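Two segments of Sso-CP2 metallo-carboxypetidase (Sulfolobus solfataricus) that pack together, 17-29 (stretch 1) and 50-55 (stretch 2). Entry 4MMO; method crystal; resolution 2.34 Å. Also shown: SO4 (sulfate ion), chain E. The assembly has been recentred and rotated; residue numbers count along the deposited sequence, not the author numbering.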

ATOM      1  N   ILE A  17     -18.945 -14.601  10.232  1.00 44.85           N
ATOM      2  CA  ILE A  17     -17.674 -14.062   9.792  1.00 45.40           C
ATOM      3  C   ILE A  17     -16.789 -13.896  11.017  1.00 49.17           C
ATOM      4  O   ILE A  17     -17.087 -13.105  11.904  1.00 45.56           O
ATOM      5  CB  ILE A  17     -17.860 -12.727   9.062  1.00 44.63           C
ATOM      6  CG1 ILE A  17     -18.883 -12.893   7.931  1.00 53.83           C
ATOM      7  CG2 ILE A  17     -16.528 -12.233   8.519  1.00 37.59           C
ATOM      8  CD1 ILE A  17     -19.263 -11.603   7.235  1.00 64.51           C
ATOM      9  N   SER A  18     -15.711 -14.673  11.074  1.00 53.20           N
ATOM     10  CA  SER A  18     -14.810 -14.641  12.220  1.00 48.55           C
ATOM     11  C   SER A  18     -13.931 -13.396  12.191  1.00 60.35           C
ATOM     12  O   SER A  18     -13.449 -12.946  13.230  1.00 49.85           O
ATOM     13  CB  SER A  18     -13.936 -15.898  12.243  1.00 44.09           C
ATOM     14  OG  SER A  18     -13.306 -16.097  10.991  1.00 39.98           O
ATOM     15  N   ALA A  19     -13.723 -12.844  11.000  1.00 48.54           N
ATOM     16  CA  ALA A  19     -12.896 -11.652  10.839  1.00 51.61           C
ATOM     17  C   ALA A  19     -13.467 -10.470  11.618  1.00 60.95           C
ATOM     18  O   ALA A  19     -12.719  -9.668  12.171  1.00 66.40           O
ATOM     19  CB  ALA A  19     -12.768 -11.295   9.370  1.00 57.83           C
ATOM     20  N   THR A  20     -14.795 -10.378  11.658  1.00 64.62           N
ATOM     21  CA  THR A  20     -15.485  -9.297  12.361  1.00 57.07           C
ATOM     22  C   THR A  20     -16.152  -9.805  13.636  1.00 57.64           C
ATOM     23  O   THR A  20     -16.347  -9.053  14.589  1.00 70.86           O
ATOM     24  CB  THR A  20     -16.562  -8.649  11.467  1.00 61.32           C
ATOM     25  OG1 THR A  20     -17.569  -9.616  11.140  1.00 65.36           O
ATOM     26  CG2 THR A  20     -15.943  -8.111  10.182  1.00 58.96           C
ATOM     27  N   GLY A  21     -16.494 -11.090  13.648  1.00 66.42           N
ATOM     28  CA  GLY A  21     -17.169 -11.700  14.781  1.00 42.99           C
ATOM     29  C   GLY A  21     -18.669 -11.759  14.573  1.00 43.77           C
ATOM     30  O   GLY A  21     -19.418 -12.181  15.458  1.00 45.13           O
ATOM     31  N   GLU A  22     -19.109 -11.353  13.387  1.00 36.28           N
ATOM     32  CA  GLU A  22     -20.532 -11.212  13.098  1.00 46.64           C
ATOM     33  C   GLU A  22     -21.242 -12.563  12.988  1.00 58.20           C
ATOM     34  O   GLU A  22     -21.064 -13.301  12.015  1.00 45.94           O
ATOM     35  CB  GLU A  22     -20.720 -10.403  11.812  1.00 59.67           C
ATOM     36  CG  GLU A  22     -22.073  -9.731  11.684  1.00 86.06           C
ATOM     37  CD  GLU A  22     -22.052  -8.576  10.699  1.00115.98           C
ATOM     38  OE1 GLU A  22     -21.107  -8.502   9.885  1.00122.77           O
ATOM     39  OE2 GLU A  22     -22.976  -7.736  10.742  1.00127.68           O
ATOM     40  N   GLY A  23     -22.041 -12.876  14.003  1.00 49.40           N
ATOM     41  CA  GLY A  23     -22.881 -14.060  13.992  1.00 45.73           C
ATOM     42  C   GLY A  23     -22.210 -15.308  14.535  1.00 52.37           C
ATOM     43  O   GLY A  23     -22.825 -16.375  14.576  1.00 36.71           O
ATOM     44  N   ILE A  24     -20.957 -15.172  14.958  1.00 38.63           N
ATOM     45  CA  ILE A  24     -20.186 -16.295  15.478  1.00 49.37           C
ATOM     46  C   ILE A  24     -20.902 -17.034  16.606  1.00 57.59           C
ATOM     47  O   ILE A  24     -21.085 -18.248  16.533  1.00 51.46           O
ATOM     48  CB  ILE A  24     -18.797 -15.827  15.977  1.00 42.11           C
ATOM     49  CG1 ILE A  24     -17.916 -15.425  14.791  1.00 47.34           C
ATOM     50  CG2 ILE A  24     -18.103 -16.915  16.804  1.00 58.63           C
ATOM     51  CD1 ILE A  24     -17.520 -16.586  13.859  1.00 43.47           C
ATOM     52  N   ASP A  25     -21.303 -16.310  17.646  1.00 49.07           N
ATOM     53  CA  ASP A  25     -21.873 -16.943  18.833  1.00 53.94           C
ATOM     54  C   ASP A  25     -23.212 -17.622  18.549  1.00 54.77           C
ATOM     55  O   ASP A  25     -23.487 -18.702  19.070  1.00 59.86           O
ATOM     56  CB  ASP A  25     -22.028 -15.924  19.964  1.00 71.30           C
ATOM     57  CG  ASP A  25     -20.694 -15.451  20.507  1.00 88.70           C
ATOM     58  OD1 ASP A  25     -19.760 -16.276  20.590  1.00 83.88           O
ATOM     59  OD2 ASP A  25     -20.578 -14.255  20.850  1.00 88.69           O
ATOM     60  N   GLU A  26     -24.040 -16.990  17.722  1.00 38.63           N
ATOM     61  CA  GLU A  26     -25.324 -17.575  17.344  1.00 48.68           C
ATOM     62  C   GLU A  26     -25.109 -18.884  16.590  1.00 39.97           C
ATOM     63  O   GLU A  26     -25.757 -19.891  16.873  0.73 39.73           O
ATOM     64  CB  GLU A  26     -26.123 -16.606  16.470  1.00 38.41           C
ATOM     65  N   THR A  27     -24.191 -18.855  15.630  1.00 40.86           N
ATOM     66  CA  THR A  27     -23.900 -20.020  14.809  1.00 49.51           C
ATOM     67  C   THR A  27     -23.405 -21.180  15.663  1.00 36.43           C
ATOM     68  O   THR A  27     -23.881 -22.303  15.518  1.00 37.42           O
ATOM     69  CB  THR A  27     -22.863 -19.682  13.734  1.00 51.59           C
ATOM     70  OG1 THR A  27     -23.369 -18.621  12.916  1.00 39.55           O
ATOM     71  CG2 THR A  27     -22.561 -20.905  12.858  1.00 36.15           C
ATOM     72  N   ALA A  28     -22.465 -20.902  16.562  1.00 39.55           N
ATOM     73  CA  ALA A  28     -21.933 -21.927  17.452  1.00 41.16           C
ATOM     74  C   ALA A  28     -23.034 -22.545  18.308  1.00 48.01           C
ATOM     75  O   ALA A  28     -23.026 -23.746  18.567  1.00 49.03           O
ATOM     76  CB  ALA A  28     -20.841 -21.347  18.338  1.00 35.09           C
ATOM     77  N   ASN A  29     -23.983 -21.723  18.743  1.00 48.03           N
ATOM     78  CA  ASN A  29     -25.084 -22.207  19.568  1.00 58.41           C
ATOM     79  C   ASN A  29     -26.072 -23.038  18.765  1.00 39.92           C
ATOM     80  O   ASN A  29     -26.562 -24.061  19.238  1.00 45.15           O
ATOM     81  CB  ASN A  29     -25.814 -21.042  20.239  1.00 63.63           C
ATOM     82  CG  ASN A  29     -25.370 -20.832  21.671  1.00 74.44           C
ATOM     83  OD1 ASN A  29     -25.643 -21.659  22.542  1.00 75.20           O
ATOM     84  ND2 ASN A  29     -24.682 -19.724  21.923  1.00 81.67           N
ATOM     85  N   GLY A  50     -10.914 -16.825  22.558  1.00 77.03           N
ATOM     86  CA  GLY A  50     -11.665 -16.176  21.496  1.00 71.57           C
ATOM     87  C   GLY A  50     -12.976 -16.893  21.217  1.00 72.96           C
ATOM     88  O   GLY A  50     -13.721 -17.229  22.138  1.00 45.52           O
ATOM     89  N   HIS A  51     -13.254 -17.139  19.941  1.00 64.81           N
ATOM     90  CA  HIS A  51     -14.508 -17.771  19.545  1.00 57.96           C
ATOM     91  C   HIS A  51     -14.613 -19.184  20.122  1.00 46.93           C
ATOM     92  O   HIS A  51     -13.602 -19.864  20.299  1.00 43.52           O
ATOM     93  CB  HIS A  51     -14.624 -17.786  18.023  1.00 57.88           C
ATOM     94  CG  HIS A  51     -14.515 -16.426  17.404  1.00 74.64           C
ATOM     95  ND1 HIS A  51     -14.907 -15.281  18.061  1.00 73.21           N
ATOM     96  CD2 HIS A  51     -14.054 -16.030  16.194  1.00 61.56           C
ATOM     97  CE1 HIS A  51     -14.697 -14.235  17.280  1.00 69.88           C
ATOM     98  NE2 HIS A  51     -14.181 -14.662  16.144  1.00 65.78           N
ATOM     99  N   PRO A  52     -15.841 -19.627  20.428  1.00 44.97           N
ATOM    100  CA  PRO A  52     -16.016 -20.901  21.129  1.00 54.22           C
ATOM    101  C   PRO A  52     -15.890 -22.110  20.210  1.00 59.52           C
ATOM    102  O   PRO A  52     -15.997 -21.986  18.990  1.00 46.11           O
ATOM    103  CB  PRO A  52     -17.443 -20.801  21.664  1.00 52.38           C
ATOM    104  CG  PRO A  52     -18.150 -19.989  20.640  1.00 41.52           C
ATOM    105  CD  PRO A  52     -17.136 -19.002  20.108  1.00 37.29           C
ATOM    106  N   VAL A  53     -15.669 -23.271  20.818  1.00 55.99           N
ATOM    107  CA  VAL A  53     -15.546 -24.530  20.098  1.00 36.67           C
ATOM    108  C   VAL A  53     -16.738 -25.421  20.430  1.00 40.19           C
ATOM    109  O   VAL A  53     -17.122 -25.547  21.594  1.00 56.55           O
ATOM    110  CB  VAL A  53     -14.228 -25.249  20.489  1.00 41.67           C
ATOM    111  CG1 VAL A  53     -14.244 -26.713  20.084  1.00 51.99           C
ATOM    112  CG2 VAL A  53     -13.038 -24.546  19.861  1.00 47.94           C
ATOM    113  N   VAL A  54     -17.326 -26.031  19.406  1.00 39.23           N
ATOM    114  CA  VAL A  54     -18.376 -27.021  19.617  1.00 39.50           C
ATOM    115  C   VAL A  54     -17.756 -28.410  19.641  1.00 48.73           C
ATOM    116  O   VAL A  54     -17.061 -28.803  18.705  1.00 40.98           O
ATOM    117  CB  VAL A  54     -19.442 -26.981  18.514  1.00 42.70           C
ATOM    118  CG1 VAL A  54     -20.583 -27.935  18.853  1.00 39.07           C
ATOM    119  CG2 VAL A  54     -19.967 -25.570  18.325  1.00 46.05           C
ATOM    120  N   TYR A  55     -18.017 -29.144  20.717  1.00 40.10           N
ATOM    121  CA  TYR A  55     -17.483 -30.482  20.888  1.00 37.07           C
ATOM    122  C   TYR A  55     -18.598 -31.475  21.182  1.00 38.44           C
ATOM    123  O   TYR A  55     -19.577 -31.143  21.847  1.00 43.18           O
ATOM    124  CB  TYR A  55     -16.453 -30.516  22.017  1.00 37.04           C
ATOM    125  CG  TYR A  55     -15.928 -31.902  22.298  1.00 46.65           C
ATOM    126  CD1 TYR A  55     -14.939 -32.464  21.502  1.00 50.11           C
ATOM    127  CD2 TYR A  55     -16.429 -32.658  23.350  1.00 40.09           C
ATOM    128  CE1 TYR A  55     -14.456 -33.732  21.750  1.00 39.26           C
ATOM    129  CE2 TYR A  55     -15.952 -33.931  23.606  1.00 39.54           C
ATOM    130  CZ  TYR A  55     -14.966 -34.464  22.799  1.00 45.40           C
ATOM    131  OH  TYR A  55     -14.482 -35.732  23.041  1.00 48.64           O
TER
HETATM  132  S   SO4 E 503     -22.418 -12.849  17.743  1.00 98.15           S
HETATM  133  O1  SO4 E 503     -22.610 -11.968  18.894  1.00 96.83           O
HETATM  134  O2  SO4 E 503     -23.489 -13.844  17.709  1.00 64.93           O
HETATM  135  O3  SO4 E 503     -22.451 -12.060  16.511  1.00 78.45           O
HETATM  136  O4  SO4 E 503     -21.124 -13.520  17.858  1.00 84.37           O
HETATM  137  O   HOH W   1     -16.942 -15.344  20.345  1.00 54.47           O

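This small contact buries 302 Å² summed over both sides, and apolar packing runs along its helical part. In the helix that begins at Ile-24, Ile-24 and Ala-28, four apart, both direct their CA-to-CB bonds toward the other stretch. Ile-24 CG2 lies 4.0 Å from Pro-52 CD, and Ala-28 CB rests 3.8 Å from Pro-52 CG, so the proline ring bridges successive turns. Asp-25 OD1 also reaches this ring, 3.8 Å from Pro-52 CD. Two residues on, Val-54 CG2 comes within 3.6 Å of Ala-28 O and 4.3 Å of Ala-28 CB. Ala-28 CA and Val-54 CA are 6.6 Å apart. Val-53, between Pro-52 and Val-54, points away.

His-51 is the most heavily covered residue, and its ring is used in two ways. Over one face sits Ile-24 CG2, 4.0 Å from the ring centroid and 26° off the normal, a CH-pi contact. At the edge, His-51 NE2 donates to Ser-18 O; the 3.5 Å length makes this hydrogen bond weak, although its 171° angle is nearly straight. It is the one direct hydrogen bond between the stretches.

Water extends the polar side. Water 1 donates to Asp-25 OD1 at 3.0 Å and lies 3.1 Å from His-51 ND1, so both ring nitrogens have partners in the first stretch, one direct and one through solvent.

The backbone leading into the helix is set locally. Gly-21 to Ile-24 forms a type II turn, and Gly-21 and Gly-23 both adopt angles at which a CB would jam against the preceding carbonyl. At the helix start, a sulfate, probably from the crystallisation liquor, accepts hydrogen bonds at O3 from Gly-23 N (2.7 Å) and at O4 from Asp-25 N (2.8 Å).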